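Local coordinates for protein chitinase A (Cycas revoluta, PDB 4MNK) that probably hydrolyses chitin, as a plant class V chitinase of glycosyl hydrolase family 18, and is captured here with bound N-acetylglucosamine oligomers, at residues A[52-63]-A[108-116]. Numbering follows the deposited sequence. Where two conformers were deposited one is given.
Sequences EKTAEDFTPTVR and RRYGFHGLD
Y110 and A55 meet ring face to methyl on the outside of the TIM barrel of this family 18 enzyme, where helix 52-63 packs beside the turn joining helix 93-110 to strand 114-119. A55 CB lies 3.9 Å from the Y110 ring centroid and 3° off its normal, a well-centred CH-pi contact. Further along the same ring, CD2 comes 3.6 Å from the backbone N of E56, and OH reaches E52 CG at 3.2 Å. Y110 CG stands anti to the carbonyl carbon (chi1 -64°), which turns the ring onto the first turns of the helix. With an alanine at this position, the A55 methyl would probably lose its aromatic cover, and a gap is likely to open beside E52 and E56. G111 follows with positive phi in a Schellman motif, and the F112 ring beyond it is buried against the helix. That ring takes T59 OG1 over one face, offset toward the rim, while its CE1 meets F58 CD2 at 3.7 Å, the two phenylalanine side chains crossing at about a right angle. The same hydroxyl is hydrogen-bonded to T71 OG1 of strand 70-77, whose backbone bonds with H113, linking the helix and the turn to the neighbouring strand. T59 CG2 packs on G111 O, and the R63 guanidinium, its plane 88° from the H113 ring, brings NH1 to the edge of that imidazole. A water bridges the segments, accepting from T59 N at 3.0 Å and lying 2.7 Å from both A55 O and Y110 O. A second water donates to E56 O, consistent with P60 having no N-H to offer that carbonyl.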
loop_
_atom_site.group_PDB
_atom_site.type_symbol
_atom_site.label_atom_id
_atom_site.label_comp_id
_atom_site.label_asym_id
_atom_site.label_seq_id
_atom_site.Cartn_x
_atom_site.Cartn_y
_atom_site.Cartn_z
ATOM N N GLU A 52 3.596 20.398 -8.637
ATOM C CA GLU A 52 3.643 20.045 -10.066
ATOM C C GLU A 52 5.038 19.657 -10.556
ATOM O O GLU A 52 5.183 18.697 -11.314
ATOM C CB GLU A 52 3.098 21.184 -10.931
ATOM C CG GLU A 52 1.581 21.325 -10.930
ATOM C CD GLU A 52 1.031 22.147 -9.770
ATOM O OE1 GLU A 52 1.806 22.616 -8.906
ATOM O OE2 GLU A 52 -0.204 22.339 -9.741
ATOM N N LYS A 53 6.059 20.392 -10.120
ATOM C CA LYS A 53 7.429 20.091 -10.539
ATOM C C LYS A 53 7.897 18.732 -10.010
ATOM O O LYS A 53 8.494 17.942 -10.746
ATOM C CB LYS A 53 8.400 21.208 -10.132
ATOM C CG LYS A 53 9.807 21.064 -10.719
ATOM C CD LYS A 53 9.794 20.915 -12.238
ATOM C CE LYS A 53 11.196 21.005 -12.823
ATOM N NZ LYS A 53 11.257 20.416 -14.191
ATOM N N THR A 54 7.602 18.459 -8.743
ATOM C CA THR A 54 7.936 17.176 -8.126
ATOM C C THR A 54 7.279 16.007 -8.870
ATOM O O THR A 54 7.928 14.993 -9.148
ATOM C CB THR A 54 7.552 17.177 -6.631
ATOM O OG1 THR A 54 8.288 18.206 -5.956
ATOM C CG2 THR A 54 7.857 15.834 -5.979
ATOM N N ALA A 55 6.001 16.161 -9.202
ATOM C CA ALA A 55 5.257 15.130 -9.927
ATOM C C ALA A 55 5.823 14.887 -11.323
ATOM O O ALA A 55 5.956 13.740 -11.751
ATOM C CB ALA A 55 3.790 15.494 -10.006
ATOM N N GLU A 56 6.160 15.966 -12.026
ATOM C CA GLU A 56 6.732 15.857 -13.363
ATOM C C GLU A 56 8.105 15.185 -13.348
ATOM O O GLU A 56 8.405 14.350 -14.203
ATOM C CB GLU A 56 6.842 17.238 -14.014
ATOM C CG GLU A 56 7.495 17.196 -15.389
ATOM C CD GLU A 56 7.833 18.558 -15.964
ATOM O OE1 GLU A 56 8.320 18.580 -17.111
ATOM O OE2 GLU A 56 7.626 19.592 -15.295
ATOM N N ASP A 57 8.935 15.552 -12.377
ATOM C CA ASP A 57 10.311 15.069 -12.331
ATOM C C ASP A 57 10.435 13.644 -11.804
ATOM O O ASP A 57 11.459 12.998 -12.010
ATOM C CB ASP A 57 11.184 16.001 -11.485
ATOM C CG ASP A 57 11.477 17.330 -12.164
ATOM O OD1 ASP A 57 11.123 17.517 -13.351
ATOM O OD2 ASP A 57 12.079 18.193 -11.494
ATOM N N PHE A 58 9.394 13.162 -11.128
ATOM C CA PHE A 58 9.427 11.857 -10.463
ATOM C C PHE A 58 9.881 10.733 -11.393
ATOM O O PHE A 58 10.823 10.003 -11.080
ATOM C CB PHE A 58 8.055 11.532 -9.859
ATOM C CG PHE A 58 8.006 10.214 -9.130
ATOM C CD1 PHE A 58 8.469 10.112 -7.821
ATOM C CD2 PHE A 58 7.480 9.079 -9.744
ATOM C CE1 PHE A 58 8.421 8.903 -7.139
ATOM C CE2 PHE A 58 7.430 7.863 -9.069
ATOM C CZ PHE A 58 7.898 7.776 -7.762
ATOM N N THR A 59 9.206 10.590 -12.531
ATOM C CA THR A 59 9.456 9.447 -13.407
ATOM C C THR A 59 10.832 9.498 -14.092
ATOM O O THR A 59 11.582 8.523 -14.006
ATOM C CB THR A 59 8.284 9.198 -14.388
ATOM O OG1 THR A 59 7.082 8.995 -13.632
ATOM C CG2 THR A 59 8.545 7.976 -15.253
ATOM N N PRO A 60 11.189 10.632 -14.740
ATOM C CA PRO A 60 12.552 10.717 -15.279
ATOM C C PRO A 60 13.633 10.487 -14.217
ATOM O O PRO A 60 14.645 9.850 -14.504
ATOM C CB PRO A 60 12.627 12.143 -15.835
ATOM C CG PRO A 60 11.217 12.493 -16.144
ATOM C CD PRO A 60 10.395 11.828 -15.085
ATOM N N THR A 61 13.407 10.974 -12.998
ATOM C CA THR A 61 14.384 10.802 -11.923
ATOM C C THR A 61 14.581 9.336 -11.547
ATOM O O THR A 61 15.714 8.848 -11.532
ATOM C CB THR A 61 14.024 11.632 -10.674
ATOM O OG1 THR A 61 14.191 13.019 -10.974
ATOM C CG2 THR A 61 14.921 11.278 -9.491
ATOM N N VAL A 62 13.496 8.626 -11.251
ATOM C CA VAL A 62 13.642 7.240 -10.806
ATOM C C VAL A 62 14.156 6.335 -11.928
ATOM O O VAL A 62 14.887 5.387 -11.674
ATOM C CB VAL A 62 12.359 6.662 -10.141
ATOM C CG1 VAL A 62 11.959 7.499 -8.928
ATOM C CG2 VAL A 62 11.206 6.526 -11.140
ATOM N N ARG A 63 13.817 6.658 -13.172
ATOM C CA ARG A 63 14.263 5.844 -14.299
ATOM C C ARG A 63 15.763 5.969 -14.590
ATOM O O ARG A 63 16.333 5.107 -15.248
ATOM C CB ARG A 63 13.425 6.118 -15.553
ATOM C CG ARG A 63 11.960 5.702 -15.429
ATOM C CD ARG A 63 11.243 5.729 -16.772
ATOM N NE ARG A 63 11.289 4.425 -17.428
ATOM C CZ ARG A 63 10.745 4.139 -18.609
ATOM N NH1 ARG A 63 10.107 5.071 -19.304
ATOM N NH2 ARG A 63 10.852 2.913 -19.097
ATOM N N ARG A 108 -0.878 10.999 -18.249
ATOM C CA ARG A 108 -0.149 11.356 -19.464
ATOM C C ARG A 108 0.647 12.649 -19.300
ATOM O O ARG A 108 1.778 12.742 -19.776
ATOM C CB ARG A 108 -1.090 11.456 -20.670
ATOM C CG ARG A 108 -1.761 10.142 -21.070
ATOM C CD ARG A 108 -0.751 9.038 -21.352
ATOM N NE ARG A 108 -1.388 7.886 -21.984
ATOM C CZ ARG A 108 -0.835 6.682 -22.100
ATOM N NH1 ARG A 108 0.380 6.444 -21.616
ATOM N NH2 ARG A 108 -1.505 5.707 -22.697
ATOM N N ARG A 109 0.068 13.629 -18.610
ATOM C CA ARG A 109 0.701 14.937 -18.442
ATOM C C ARG A 109 2.037 14.880 -17.694
ATOM O O ARG A 109 2.958 15.634 -18.015
ATOM C CB ARG A 109 -0.258 15.914 -17.759
ATOM C CG ARG A 109 0.253 17.340 -17.712
ATOM C CD ARG A 109 -0.873 18.327 -17.449
ATOM N NE ARG A 109 -1.846 18.353 -18.539
ATOM C CZ ARG A 109 -3.097 17.914 -18.441
ATOM N NH1 ARG A 109 -3.906 17.979 -19.490
ATOM N NH2 ARG A 109 -3.543 17.417 -17.295
ATOM N N TYR A 110 2.143 13.985 -16.713
ATOM C CA TYR A 110 3.376 13.854 -15.938
ATOM C C TYR A 110 4.254 12.666 -16.334
ATOM O O TYR A 110 5.296 12.442 -15.723
ATOM C CB TYR A 110 3.076 13.820 -14.436
ATOM C CG TYR A 110 2.468 15.091 -13.888
ATOM C CD1 TYR A 110 1.234 15.069 -13.249
ATOM C CD2 TYR A 110 3.132 16.315 -13.997
ATOM C CE1 TYR A 110 0.672 16.229 -12.739
ATOM C CE2 TYR A 110 2.574 17.485 -13.493
ATOM C CZ TYR A 110 1.343 17.431 -12.867
ATOM O OH TYR A 110 0.780 18.576 -12.362
ATOM N N GLY A 111 3.837 11.909 -17.344
ATOM C CA GLY A 111 4.653 10.813 -17.864
ATOM C C GLY A 111 4.594 9.528 -17.055
ATOM O O GLY A 111 5.538 8.735 -17.074
ATOM N N PHE A 112 3.484 9.322 -16.347
ATOM C CA PHE A 112 3.224 8.070 -15.641
ATOM C C PHE A 112 2.701 6.997 -16.588
ATOM O O PHE A 112 2.058 7.303 -17.596
ATOM C CB PHE A 112 2.229 8.296 -14.500
ATOM C CG PHE A 112 2.803 9.064 -13.350
ATOM C CD1 PHE A 112 3.551 8.413 -12.377
ATOM C CD2 PHE A 112 2.612 10.437 -13.241
ATOM C CE1 PHE A 112 4.096 9.117 -11.308
ATOM C CE2 PHE A 112 3.155 11.148 -12.172
ATOM C CZ PHE A 112 3.899 10.488 -11.208
ATOM N N HIS A 113 2.969 5.739 -16.249
ATOM C CA HIS A 113 2.538 4.605 -17.069
ATOM C C HIS A 113 1.216 4.012 -16.603
ATOM O O HIS A 113 0.695 3.083 -17.219
ATOM C CB HIS A 113 3.606 3.510 -17.086
ATOM C CG HIS A 113 4.966 3.999 -17.463
ATOM N ND1 HIS A 113 5.413 4.040 -18.766
ATOM C CD2 HIS A 113 5.982 4.467 -16.702
ATOM C CE1 HIS A 113 6.644 4.517 -18.791
ATOM N NE2 HIS A 113 7.012 4.787 -17.550
ATOM N N GLY A 114 0.668 4.537 -15.515
ATOM C CA GLY A 114 -0.569 4.001 -14.987
ATOM C C GLY A 114 -1.183 4.821 -13.880
ATOM O O GLY A 114 -0.598 5.802 -13.410
ATOM N N LEU A 115 -2.376 4.385 -13.482
ATOM C CA LEU A 115 -3.181 5.004 -12.445
ATOM C C LEU A 115 -3.483 3.988 -11.366
ATOM O O LEU A 115 -3.663 2.800 -11.644
ATOM C CB LEU A 115 -4.511 5.486 -13.028
ATOM C CG LEU A 115 -4.476 6.680 -13.979
ATOM C CD1 LEU A 115 -5.804 6.830 -14.705
ATOM C CD2 LEU A 115 -4.115 7.956 -13.227
ATOM N N ASP A 116 -3.557 4.474 -10.133
ATOM C CA ASP A 116 -3.957 3.661 -9.002
ATOM C C ASP A 116 -5.031 4.400 -8.223
ATOM O O ASP A 116 -4.981 5.627 -8.104
ATOM C CB ASP A 116 -2.751 3.374 -8.107
ATOM C CG ASP A 116 -3.113 2.582 -6.863
ATOM O OD1 ASP A 116 -3.344 1.360 -6.972
ATOM O OD2 ASP A 116 -3.152 3.183 -5.770
HETATM O O HOH W 1 6.578 11.662 -13.434
HETATM O O HOH W 2 7.960 13.993 -16.875
#